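Local coordinates for protein ectonucleotide pyrophosphatase/phosphodiesterase family member 5 (Mus musculus, PDB 5VEO) that probably hydrolyses phosphodiester or pyrophosphate bonds of nucleotide-type substrates as a zinc-dependent ectoenzyme with restricted nucleotide hydrolysis, and here, in an inactive form, binds AMP, at residues V16-F21 and I220-H225; K57-H62 and M124-D129; T64-L69 and T107-T112; Y282-I287 and D297-I302. The protein carries 1 engineered substitution. All blocks are in the same frame, centred on the assembly; numbering follows the deposited sequence. Where two conformers were deposited one is given.

Overall arrangement
Interactions 1, 2 and 3 form one connected block, and interaction 4 stands apart. Interaction 1 pairs two parallel strands of the main mixed sheet and ends at a zinc ion that also binds the AMP phosphate. Interaction 2 lies 11 Å away, centre to centre, and touches the same AMP. The two meet where Ser20 OG lies 2.9 Å from His62 NE2, a probable hydrogen bond. Interaction 3 uses the far end of helix 58-67, so that helix runs from the phosphate to the packing at Val66. Trp125 of interaction 2 touches both Val66 and Trp110. Interaction 4 is about 10 Å from interaction 2 at the nearest atoms, at the edge of a second, antiparallel sheet.

Interaction 1. Residues V16-F21 and I220-H225; sequences VLVVSF and IVTSDH. With ZN (zinc ion), chain E; AMP (adenosine monophosphate), chain Q.
Ser223 OG donates to Phe21 O at 2.6 Å, the shortest polar bond between the two segments. The hydroxyl lies 29° out of the plane of that carbonyl. It is anti to the backbone N (chi1 -172°), which turns it toward strand 16-21. The same oxygen also pairs with Phe24 N, so it ties down the chain just past the strand. An alanine here would probably leave Phe21 O without this donor and let the turn after strand 16-21 shift.

Behind it runs a parallel ladder. Ile220 N donates to Leu17 O, Val19 N to Ile220 O, and Thr222 N to Val19 O, each at 2.8 Å and nearly straight. The last rung, Phe21 N to Thr222 O, is longer at 3.2 Å and more bent, with an N-H...O angle of 149°. Here 220-225 leaves the sheet. On one face, Val221 CG1 meets the edge of the Phe21 ring, 3.9 Å from CD2. On the other, Val16 CG1 packs on Ile220 CD1, under Leu363 of helix 359-366.

Past the last rung the chain delivers two zinc ligands. Asp224 OD2 binds the zinc ion at 2.0 Å, and His225 NE2 also binds it. Asp22 and AMP O3P complete the site. Asp224 OD1 accepts from Gly23 N, which holds its carboxylate in place. Metal ligands at the C-terminal ends of parallel strands are characteristic of the alkaline phosphatase superfamily. Zinc would be expected to draw charge from the phosphate oxygen it binds.

Interaction 2. Residues K57-H62 and M124-D129; sequences KAYPNH and MWPGAD. Engineered in segment 57-62: Ala58 (natural residue Thr). With AMP (adenosine monophosphate), chain Q.
His62 points its side chain at Pro126 and Trp125. Its CB lies 4.0 Å from Pro126 CB. The ring follows, with CG anti to the carbonyl carbon (chi1 -74°), and Pro126 CG sits over one face, 3.7 Å from His62 CG, as a CH-pi contact. His62 CD2 is directed at the face of Trp125, 3.7 Å from CZ2. The rings form a T-shaped pair with planes at 88°. At another edge of the ring, in its plane, ND1 donates to Ala58 O at 2.8 Å. That carbonyl also accepts from His62 N. At the tip, NE2 pairs with Ser20 OG. An alanine in its place would probably open a gap beside Pro126 and Trp125 and leave Ser20 OG without this partner.

Pro126 serves a second ring. Its CB lies over one face of Tyr59, 3.6 Å from CZ. Tyr59 OH comes within 2.8 Å of AMP N7. One water links Tyr59 OH, Gly127 N, Asp129 OD1 and AMP N6. It donates to Asp129, and Gly127 lies in a type II turn.

Ala58, an engineered replacement of the natural threonine, donates from N to AMP O1P at 2.9 Å. The helix start, probably favouring negative charge, holds the phosphate. Tyr59 of the same helix lies at the adenine, which the loop reaches through the shared water. That water, accepting from N6, is consistent with a preference for the adenine amino group.

Interaction 3. Residues T64-L69 and T107-T112; sequences TLVTGL and TPIWIT
Val66 fits against the start of helix 109-115, and the close packing of this contact gathers round it. Its CG2, between the backbone N and the carbonyl carbon, lies 3.8 Å from Pro108 CB. The same methyl is 4.0 Å from Trp110 CZ3, and CG1 touches that carbon too. Val66 CB meets Ile109 CG2. Pro108 CB also lies over one face of the Trp110 indole, so valine, proline and tryptophan close on each other.

Val66 O gives the polar part. It accepts from Ile109 N at 2.8 Å, but the bond is weak, with an N-H...O angle of 127°. Pro108 CA-H points at the same oxygen. Pro108 is the N-cap residue, so the carbonyl meets an N-H of the first helical turn.

Toward Thr107 the contact thins. Thr67 CG2 comes only to 4.0 Å from Thr107 O, and Thr107, partly exposed, turns its side chain away. Thr67 OG1 is used locally, accepting from Leu69 N in an ST turn and bonding to Tyr63 O one turn back in the helix.

The contact thus joins the C-terminal part of helix 58-67 to the N-terminus of helix 109-115. Phe170 of strand 168-173 touches both Val66 and Ile109, and helix 359-366 packs on Ile109.

Interaction 4. Residues Y282-I287 and D297-I302; sequences YKKEEI and DRVQPI
Lys284 lays its carbon chain along 299-301 in the conformer described here, one of two. CG is anti to the backbone N (chi1 179°), and the chain stays extended until chi4, where it bends. CB lies 3.6 Å from Gln300 O, CG packs near Val299 CG1, and CE reaches 3.3 Å from Val299 O. Its backbone N donates to Pro301 O at 2.9 Å, from above the carbonyl plane. Ile287 CD1 meets Val299 CG1 tip to tip at 3.6 Å.

In the same conformer, the next shell meets the lysine's end. Lys284 NZ forms a salt bridge with Glu285 OE2 at 3.0 Å and donates to Lys294 O. A water accepts from Lys284 NZ and donates to Asp297 OD1, an opposite charge 5.1 Å from the amine. In one of its two conformers, Glu286 OE2 accepts from Lys283 N at 2.9 Å. Lys283 and Ile302 form a non-hydrogen-bonded antiparallel pair, where Ile302 CA-H points at Tyr282 O.

Here strand 279-283, an outer strand of the four-stranded antiparallel sheet, meets the start of strand 302-306. Ile302 also bonds through its backbone to Ile258 of strand 255-260. Helix 265-272 packs on Ile302 through Phe265 and Val268, and its Tyr269 makes a cation-pi contact with Lys283.

Interaction 1. Residues V16-F21 and I220-H225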
# COMPACT_ATOMS: atom_id res chain seq x y z
N VAL A 16 -14.43 -5.00 -12.29
CA VAL A 16 -13.24 -5.33 -11.50
C VAL A 16 -13.51 -5.00 -10.04
O VAL A 16 -14.02 -3.91 -9.72
CB VAL A 16 -12.01 -4.57 -12.00
CG1 VAL A 16 -10.78 -4.94 -11.11
CG2 VAL A 16 -11.70 -4.84 -13.46
N LEU A 17 -13.14 -5.93 -9.15
CA LEU A 17 -13.10 -5.71 -7.71
C LEU A 17 -11.67 -5.91 -7.25
O LEU A 17 -11.14 -7.00 -7.42
CB LEU A 17 -14.03 -6.69 -6.99
CG LEU A 17 -13.97 -6.68 -5.47
CD1 LEU A 17 -14.16 -5.26 -4.89
CD2 LEU A 17 -14.96 -7.64 -4.89
N VAL A 18 -11.05 -4.85 -6.72
CA VAL A 18 -9.70 -4.91 -6.15
C VAL A 18 -9.85 -5.00 -4.65
O VAL A 18 -10.48 -4.13 -4.01
CB VAL A 18 -8.85 -3.70 -6.55
CG1 VAL A 18 -7.42 -3.81 -5.96
CG2 VAL A 18 -8.80 -3.54 -8.06
N VAL A 19 -9.25 -6.03 -4.07
CA VAL A 19 -9.24 -6.25 -2.63
C VAL A 19 -7.82 -6.09 -2.14
O VAL A 19 -6.91 -6.73 -2.68
CB VAL A 19 -9.78 -7.64 -2.27
CG1 VAL A 19 -9.78 -7.81 -0.76
CG2 VAL A 19 -11.15 -7.84 -2.85
N SER A 20 -7.63 -5.29 -1.08
CA SER A 20 -6.34 -5.20 -0.39
C SER A 20 -6.52 -5.70 1.04
O SER A 20 -7.29 -5.12 1.82
CB SER A 20 -5.79 -3.78 -0.36
OG SER A 20 -4.61 -3.75 0.41
N PHE A 21 -5.86 -6.82 1.34
CA PHE A 21 -5.66 -7.26 2.71
C PHE A 21 -4.35 -6.66 3.15
O PHE A 21 -3.28 -7.10 2.71
CB PHE A 21 -5.64 -8.78 2.84
CG PHE A 21 -6.95 -9.43 2.58
CD1 PHE A 21 -7.98 -9.30 3.49
CD2 PHE A 21 -7.15 -10.20 1.44
CE1 PHE A 21 -9.18 -9.89 3.27
CE2 PHE A 21 -8.38 -10.81 1.23
CZ PHE A 21 -9.39 -10.65 2.14
N ILE A 220 -9.43 -9.16 -8.05
CA ILE A 220 -7.98 -9.03 -7.92
C ILE A 220 -7.72 -8.90 -6.43
O ILE A 220 -8.26 -7.99 -5.79
CB ILE A 220 -7.44 -7.83 -8.70
CG1 ILE A 220 -7.72 -8.01 -10.21
CG2 ILE A 220 -5.95 -7.61 -8.39
CD1 ILE A 220 -7.43 -6.83 -11.05
N VAL A 221 -6.93 -9.82 -5.87
CA VAL A 221 -6.64 -9.84 -4.44
C VAL A 221 -5.16 -9.53 -4.28
O VAL A 221 -4.30 -10.28 -4.77
CB VAL A 221 -6.99 -11.19 -3.80
CG1 VAL A 221 -6.64 -11.18 -2.31
CG2 VAL A 221 -8.46 -11.52 -4.02
N THR A 222 -4.85 -8.44 -3.59
CA THR A 222 -3.45 -8.06 -3.44
C THR A 222 -3.27 -7.36 -2.10
O THR A 222 -4.07 -7.55 -1.17
CB THR A 222 -3.00 -7.25 -4.68
OG1 THR A 222 -1.58 -7.07 -4.66
CG2 THR A 222 -3.70 -5.91 -4.81
N SER A 223 -2.18 -6.61 -1.98
CA SER A 223 -1.85 -5.94 -0.74
C SER A 223 -0.87 -4.81 -1.06
O SER A 223 -0.44 -4.64 -2.21
CB SER A 223 -1.26 -6.93 0.27
OG SER A 223 -1.09 -6.36 1.54
N ASP A 224 -0.56 -4.03 -0.04
CA ASP A 224 0.35 -2.91 -0.17
C ASP A 224 1.81 -3.26 0.07
O ASP A 224 2.69 -2.60 -0.48
CB ASP A 224 -0.08 -1.76 0.76
CG ASP A 224 -0.32 -2.18 2.21
OD1 ASP A 224 -0.42 -3.38 2.57
OD2 ASP A 224 -0.43 -1.22 3.04
N HIS A 225 2.09 -4.28 0.88
CA HIS A 225 3.45 -4.64 1.28
C HIS A 225 3.40 -5.87 2.16
O HIS A 225 2.31 -6.36 2.52
CB HIS A 225 4.11 -3.49 2.07
CG HIS A 225 3.30 -3.12 3.26
ND1 HIS A 225 3.20 -3.92 4.39
CD2 HIS A 225 2.40 -2.12 3.43
CE1 HIS A 225 2.29 -3.41 5.20
NE2 HIS A 225 1.80 -2.31 4.65
ZN ZN E . -0.12 -1.64 4.97
P AMP Q . 0.39 0.74 7.23
O1P AMP Q . 1.34 1.67 6.54
O2P AMP Q . 0.94 0.26 8.57
O3P AMP Q . -0.04 -0.44 6.36
O5' AMP Q . -0.96 1.55 7.56
C5' AMP Q . -2.18 0.81 7.72
C4' AMP Q . -3.10 1.40 8.75
O4' AMP Q . -3.72 2.56 8.21
C3' AMP Q . -4.26 0.47 9.13
O3' AMP Q . -4.07 -0.07 10.42
C2' AMP Q . -5.51 1.36 9.11
O2' AMP Q . -6.29 1.31 10.27
C1' AMP Q . -4.94 2.74 8.87
N9 AMP Q . -5.79 3.57 8.05
C8 AMP Q . -6.13 3.38 6.76
N7 AMP Q . -6.92 4.39 6.34
C5 AMP Q . -7.07 5.23 7.40
C6 AMP Q . -7.77 6.51 7.66
N6 AMP Q . -8.48 7.09 6.69
N1 AMP Q . -7.66 7.05 8.89
C2 AMP Q . -6.95 6.49 9.88
N3 AMP Q . -6.28 5.34 9.72
C4 AMP Q . -6.33 4.69 8.52

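Interaction 2. Residues K57-H62 and M124-D129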
# COMPACT_ATOMS: atom_id res chain seq x y z
N LYS A 57 4.92 1.40 2.70
CA LYS A 57 3.84 1.68 3.64
C LYS A 57 2.51 1.80 2.89
O LYS A 57 2.45 1.86 1.66
CB LYS A 57 4.12 2.96 4.44
CG LYS A 57 5.43 2.95 5.23
CD LYS A 57 5.22 2.60 6.62
CE LYS A 57 6.39 2.80 7.55
NZ LYS A 57 6.11 1.91 8.74
N ALA A 58 1.41 1.86 3.65
CA ALA A 58 0.07 1.81 3.06
C ALA A 58 -0.23 2.95 2.10
O ALA A 58 -0.75 2.72 1.01
CB ALA A 58 -0.98 1.79 4.18
N TYR A 59 -0.00 4.19 2.51
CA TYR A 59 -0.59 5.25 1.71
C TYR A 59 0.16 5.41 0.39
O TYR A 59 -0.48 5.52 -0.67
CB TYR A 59 -0.71 6.55 2.54
CG TYR A 59 -2.09 6.54 3.15
CD1 TYR A 59 -2.48 5.52 4.00
CD2 TYR A 59 -3.05 7.46 2.76
CE1 TYR A 59 -3.79 5.45 4.49
CE2 TYR A 59 -4.34 7.41 3.25
CZ TYR A 59 -4.70 6.40 4.12
OH TYR A 59 -6.00 6.35 4.56
N PRO A 60 1.50 5.36 0.36
CA PRO A 60 2.16 5.39 -0.96
C PRO A 60 1.76 4.21 -1.84
O PRO A 60 1.54 4.38 -3.04
CB PRO A 60 3.65 5.35 -0.59
CG PRO A 60 3.73 5.86 0.76
CD PRO A 60 2.48 5.45 1.46
N ASN A 61 1.64 3.01 -1.26
CA ASN A 61 1.43 1.85 -2.12
C ASN A 61 -0.00 1.72 -2.61
O ASN A 61 -0.21 1.34 -3.77
CB ASN A 61 1.92 0.60 -1.41
CG ASN A 61 3.37 0.42 -1.68
OD1 ASN A 61 3.74 -0.13 -2.71
ND2 ASN A 61 4.21 0.99 -0.82
N HIS A 62 -1.00 2.08 -1.80
CA HIS A 62 -2.36 2.03 -2.30
C HIS A 62 -2.57 3.11 -3.36
O HIS A 62 -3.27 2.87 -4.36
CB HIS A 62 -3.38 2.18 -1.17
CG HIS A 62 -3.53 0.96 -0.30
ND1 HIS A 62 -2.80 0.78 0.85
CD2 HIS A 62 -4.35 -0.12 -0.40
CE1 HIS A 62 -3.16 -0.35 1.43
NE2 HIS A 62 -4.10 -0.92 0.69
N MET A 124 -13.62 1.42 2.37
CA MET A 124 -12.52 1.70 3.30
C MET A 124 -11.15 1.75 2.63
O MET A 124 -10.12 1.80 3.33
CB MET A 124 -12.48 0.71 4.47
CG MET A 124 -13.83 0.57 5.17
SD MET A 124 -14.51 2.17 5.65
CE MET A 124 -15.89 1.65 6.67
N TRP A 125 -11.10 1.83 1.31
CA TRP A 125 -9.84 1.93 0.59
C TRP A 125 -9.14 3.26 0.90
O TRP A 125 -9.78 4.31 0.84
CB TRP A 125 -10.10 1.82 -0.91
CG TRP A 125 -8.85 1.80 -1.75
CD1 TRP A 125 -8.15 2.86 -2.22
CD2 TRP A 125 -8.18 0.63 -2.21
NE1 TRP A 125 -7.06 2.43 -2.94
CE2 TRP A 125 -7.07 1.06 -2.96
CE3 TRP A 125 -8.42 -0.73 -2.07
CZ2 TRP A 125 -6.19 0.15 -3.57
CZ3 TRP A 125 -7.55 -1.62 -2.67
CH2 TRP A 125 -6.45 -1.17 -3.41
N PRO A 126 -7.84 3.25 1.19
CA PRO A 126 -7.12 4.50 1.50
C PRO A 126 -7.34 5.61 0.47
O PRO A 126 -7.14 5.43 -0.73
CB PRO A 126 -5.66 4.04 1.54
CG PRO A 126 -5.77 2.67 2.08
CD PRO A 126 -6.98 2.08 1.42
N GLY A 127 -7.73 6.79 0.97
CA GLY A 127 -7.97 7.94 0.13
C GLY A 127 -9.32 7.99 -0.56
O GLY A 127 -9.66 9.03 -1.13
N ALA A 128 -10.10 6.91 -0.53
CA ALA A 128 -11.36 6.90 -1.26
C ALA A 128 -12.41 7.80 -0.61
O ALA A 128 -13.39 8.18 -1.28
CB ALA A 128 -11.88 5.47 -1.38
N ASP A 129 -12.25 8.16 0.66
CA ASP A 129 -13.18 9.08 1.32
C ASP A 129 -12.61 10.49 1.39
O ASP A 129 -13.06 11.31 2.21
CB ASP A 129 -13.58 8.54 2.70
CG ASP A 129 -12.41 8.36 3.66
OD1 ASP A 129 -11.30 8.05 3.20
OD2 ASP A 129 -12.62 8.50 4.89
P AMP Q . 0.39 0.74 7.23
O1P AMP Q . 1.34 1.67 6.54
O2P AMP Q . 0.94 0.26 8.57
O3P AMP Q . -0.04 -0.44 6.36
O5' AMP Q . -0.96 1.55 7.56
C5' AMP Q . -2.18 0.81 7.72
C4' AMP Q . -3.10 1.40 8.75
O4' AMP Q . -3.72 2.56 8.21
C3' AMP Q . -4.26 0.47 9.13
O3' AMP Q . -4.07 -0.07 10.42
C2' AMP Q . -5.51 1.36 9.11
O2' AMP Q . -6.29 1.31 10.27
C1' AMP Q . -4.94 2.74 8.87
N9 AMP Q . -5.79 3.57 8.05
C8 AMP Q . -6.13 3.38 6.76
N7 AMP Q . -6.92 4.39 6.34
C5 AMP Q . -7.07 5.23 7.40
C6 AMP Q . -7.77 6.51 7.66
N6 AMP Q . -8.48 7.09 6.69
N1 AMP Q . -7.66 7.05 8.89
C2 AMP Q . -6.95 6.49 9.88
N3 AMP Q . -6.28 5.34 9.72
C4 AMP Q . -6.33 4.69 8.52
O HOH W 1 -8.95 6.74 3.71

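Interaction 3. Residues T64-L69 and T107-T112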
# COMPACT_ATOMS: atom_id res chain seq x y z
N THR A 64 -0.30 4.21 -5.44
CA THR A 64 0.32 3.66 -6.64
C THR A 64 -0.62 2.70 -7.36
O THR A 64 -0.69 2.70 -8.59
CB THR A 64 1.64 2.97 -6.28
OG1 THR A 64 2.61 3.97 -5.98
CG2 THR A 64 2.16 2.09 -7.42
N LEU A 65 -1.35 1.88 -6.62
CA LEU A 65 -2.22 0.91 -7.27
C LEU A 65 -3.29 1.58 -8.11
O LEU A 65 -3.73 1.01 -9.11
CB LEU A 65 -2.86 -0.01 -6.24
CG LEU A 65 -1.92 -0.97 -5.49
CD1 LEU A 65 -2.71 -1.89 -4.57
CD2 LEU A 65 -1.04 -1.78 -6.43
N VAL A 66 -3.72 2.78 -7.73
CA VAL A 66 -4.82 3.45 -8.42
C VAL A 66 -4.35 4.62 -9.29
O VAL A 66 -5.19 5.32 -9.89
CB VAL A 66 -5.92 3.90 -7.43
CG1 VAL A 66 -6.50 2.69 -6.72
CG2 VAL A 66 -5.43 4.95 -6.41
N THR A 67 -3.03 4.80 -9.45
CA THR A 67 -2.45 5.80 -10.35
C THR A 67 -1.40 5.26 -11.30
O THR A 67 -1.15 5.90 -12.33
CB THR A 67 -1.80 6.95 -9.56
OG1 THR A 67 -0.68 6.47 -8.82
CG2 THR A 67 -2.79 7.64 -8.62
N GLY A 68 -0.76 4.13 -10.98
CA GLY A 68 0.33 3.62 -11.79
C GLY A 68 1.61 4.40 -11.67
O GLY A 68 2.52 4.20 -12.48
N LEU A 69 1.71 5.27 -10.66
CA LEU A 69 2.83 6.19 -10.50
C LEU A 69 3.70 5.82 -9.31
O LEU A 69 3.23 5.31 -8.30
CB LEU A 69 2.34 7.61 -10.31
CG LEU A 69 1.67 8.26 -11.53
CD1 LEU A 69 0.95 9.53 -11.11
CD2 LEU A 69 2.70 8.54 -12.59
N THR A 107 -4.27 11.70 -10.21
CA THR A 107 -5.71 11.46 -10.31
C THR A 107 -5.97 9.96 -10.18
O THR A 107 -5.56 9.19 -11.07
CB THR A 107 -6.25 11.98 -11.65
OG1 THR A 107 -6.07 13.40 -11.70
CG2 THR A 107 -7.73 11.64 -11.80
N PRO A 108 -6.65 9.51 -9.12
CA PRO A 108 -6.90 8.08 -8.97
C PRO A 108 -7.91 7.57 -9.99
O PRO A 108 -8.76 8.31 -10.50
CB PRO A 108 -7.45 7.95 -7.54
CG PRO A 108 -8.10 9.29 -7.29
CD PRO A 108 -7.21 10.28 -7.99
N ILE A 109 -7.83 6.26 -10.24
CA ILE A 109 -8.57 5.66 -11.34
C ILE A 109 -10.09 5.80 -11.19
O ILE A 109 -10.81 5.81 -12.19
CB ILE A 109 -8.14 4.19 -11.50
CG1 ILE A 109 -8.66 3.67 -12.84
CG2 ILE A 109 -8.61 3.34 -10.32
CD1 ILE A 109 -8.20 2.27 -13.16
N TRP A 110 -10.61 5.90 -9.97
CA TRP A 110 -12.07 6.03 -9.88
C TRP A 110 -12.57 7.32 -10.53
O TRP A 110 -13.68 7.35 -11.10
CB TRP A 110 -12.54 5.92 -8.43
CG TRP A 110 -11.91 6.77 -7.40
CD1 TRP A 110 -12.25 8.06 -7.08
CD2 TRP A 110 -10.89 6.38 -6.47
NE1 TRP A 110 -11.49 8.50 -6.02
CE2 TRP A 110 -10.64 7.50 -5.64
CE3 TRP A 110 -10.16 5.22 -6.26
CZ2 TRP A 110 -9.70 7.46 -4.61
CZ3 TRP A 110 -9.22 5.19 -5.25
CH2 TRP A 110 -8.99 6.30 -4.45
N ILE A 111 -11.77 8.39 -10.49
CA ILE A 111 -12.17 9.63 -11.15
C ILE A 111 -12.17 9.45 -12.66
O ILE A 111 -13.11 9.84 -13.35
CB ILE A 111 -11.26 10.79 -10.71
CG1 ILE A 111 -11.48 11.03 -9.22
CG2 ILE A 111 -11.53 12.07 -11.53
CD1 ILE A 111 -10.66 12.17 -8.66
N THR A 112 -11.11 8.83 -13.20
CA THR A 112 -11.04 8.56 -14.63
C THR A 112 -12.20 7.68 -15.08
O THR A 112 -12.84 7.95 -16.11
CB THR A 112 -9.69 7.92 -14.96
OG1 THR A 112 -8.65 8.82 -14.58
CG2 THR A 112 -9.56 7.59 -16.44

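Interaction 4. Residues Y282-I287 and D297-I302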
# COMPACT_ATOMS: atom_id res chain seq x y z
N TYR A 282 20.96 9.43 3.73
CA TYR A 282 21.03 10.05 2.41
C TYR A 282 20.65 11.53 2.49
O TYR A 282 19.63 11.88 3.07
CB TYR A 282 20.07 9.38 1.43
CG TYR A 282 20.29 7.91 1.19
CD1 TYR A 282 21.26 7.46 0.30
CD2 TYR A 282 19.51 6.97 1.84
CE1 TYR A 282 21.45 6.10 0.08
CE2 TYR A 282 19.69 5.62 1.63
CZ TYR A 282 20.65 5.19 0.75
OH TYR A 282 20.81 3.84 0.56
N LYS A 283 21.44 12.39 1.87
CA LYS A 283 20.89 13.67 1.48
C LYS A 283 19.85 13.45 0.40
O LYS A 283 19.97 12.53 -0.40
CB LYS A 283 21.99 14.60 0.95
CG LYS A 283 23.12 14.75 1.89
CD LYS A 283 24.13 15.78 1.37
CE LYS A 283 25.34 15.85 2.27
NZ LYS A 283 26.50 16.55 1.62
N LYS A 284 18.82 14.29 0.39
CA LYS A 284 17.73 14.13 -0.57
C LYS A 284 18.25 13.86 -1.98
O LYS A 284 17.81 12.92 -2.65
CB LYS A 284 16.84 15.38 -0.55
CG LYS A 284 15.66 15.37 -1.52
CD LYS A 284 14.85 16.65 -1.30
CE LYS A 284 13.65 16.80 -2.22
NZ LYS A 284 14.02 16.95 -3.65
N GLU A 285 19.17 14.69 -2.47
CA GLU A 285 19.51 14.50 -3.87
C GLU A 285 20.41 13.29 -4.11
O GLU A 285 20.65 12.96 -5.27
CB GLU A 285 20.12 15.80 -4.44
CG GLU A 285 19.17 17.05 -4.31
CD GLU A 285 17.74 16.89 -4.88
OE1 GLU A 285 17.52 16.10 -5.83
OE2 GLU A 285 16.83 17.58 -4.37
N GLU A 286 20.85 12.58 -3.07
CA GLU A 286 21.62 11.35 -3.25
C GLU A 286 20.78 10.10 -3.00
O GLU A 286 21.31 8.99 -3.03
CB GLU A 286 22.87 11.34 -2.38
CG GLU A 286 22.64 11.47 -0.93
CD GLU A 286 23.90 11.80 -0.18
OE1 GLU A 286 24.78 12.48 -0.75
OE2 GLU A 286 24.00 11.38 0.98
N ILE A 287 19.47 10.25 -2.80
CA ILE A 287 18.63 9.07 -2.59
C ILE A 287 18.70 8.18 -3.84
O ILE A 287 18.64 8.70 -4.97
CB ILE A 287 17.19 9.49 -2.28
CG1 ILE A 287 17.14 10.15 -0.90
CG2 ILE A 287 16.22 8.31 -2.39
CD1 ILE A 287 15.83 10.85 -0.58
N ASP A 297 8.93 17.78 -3.33
CA ASP A 297 9.26 18.64 -2.20
C ASP A 297 8.79 18.07 -0.86
O ASP A 297 9.16 18.61 0.19
CB ASP A 297 8.66 20.04 -2.42
CG ASP A 297 9.24 20.75 -3.64
OD1 ASP A 297 10.41 20.48 -4.01
OD2 ASP A 297 8.53 21.60 -4.22
N ARG A 298 8.01 16.98 -0.86
CA ARG A 298 7.66 16.29 0.38
C ARG A 298 8.71 15.27 0.81
O ARG A 298 8.55 14.65 1.87
CB ARG A 298 6.31 15.61 0.23
CG ARG A 298 5.20 16.60 0.03
CD ARG A 298 3.98 15.98 -0.57
NE ARG A 298 3.01 17.02 -0.86
CZ ARG A 298 1.87 16.84 -1.51
NH1 ARG A 298 1.53 15.63 -1.94
NH2 ARG A 298 1.09 17.88 -1.74
N VAL A 299 9.76 15.09 0.03
CA VAL A 299 10.91 14.31 0.49
C VAL A 299 11.82 15.25 1.27
O VAL A 299 12.26 16.30 0.76
CB VAL A 299 11.64 13.66 -0.69
CG1 VAL A 299 12.85 12.86 -0.22
CG2 VAL A 299 10.67 12.77 -1.46
N GLN A 300 12.07 14.90 2.53
CA GLN A 300 12.78 15.79 3.43
C GLN A 300 14.26 15.88 3.09
O GLN A 300 14.79 15.04 2.34
CB GLN A 300 12.58 15.33 4.87
CG GLN A 300 11.13 15.42 5.35
CD GLN A 300 10.58 16.82 5.20
OE1 GLN A 300 11.26 17.81 5.50
NE2 GLN A 300 9.34 16.92 4.70
N PRO A 301 14.97 16.89 3.62
CA PRO A 301 16.37 17.09 3.21
C PRO A 301 17.29 15.94 3.55
O PRO A 301 18.31 15.76 2.88
CB PRO A 301 16.78 18.36 3.97
CG PRO A 301 15.52 19.09 4.20
CD PRO A 301 14.46 18.02 4.41
N ILE A 302 16.99 15.19 4.61
CA ILE A 302 17.76 14.02 5.01
C ILE A 302 16.77 12.88 5.17
O ILE A 302 15.73 13.05 5.81
CB ILE A 302 18.54 14.25 6.31
CG1 ILE A 302 19.63 15.30 6.10
CG2 ILE A 302 19.17 12.95 6.81
CD1 ILE A 302 20.39 15.70 7.36
O HOH W 2 11.89 18.46 -4.71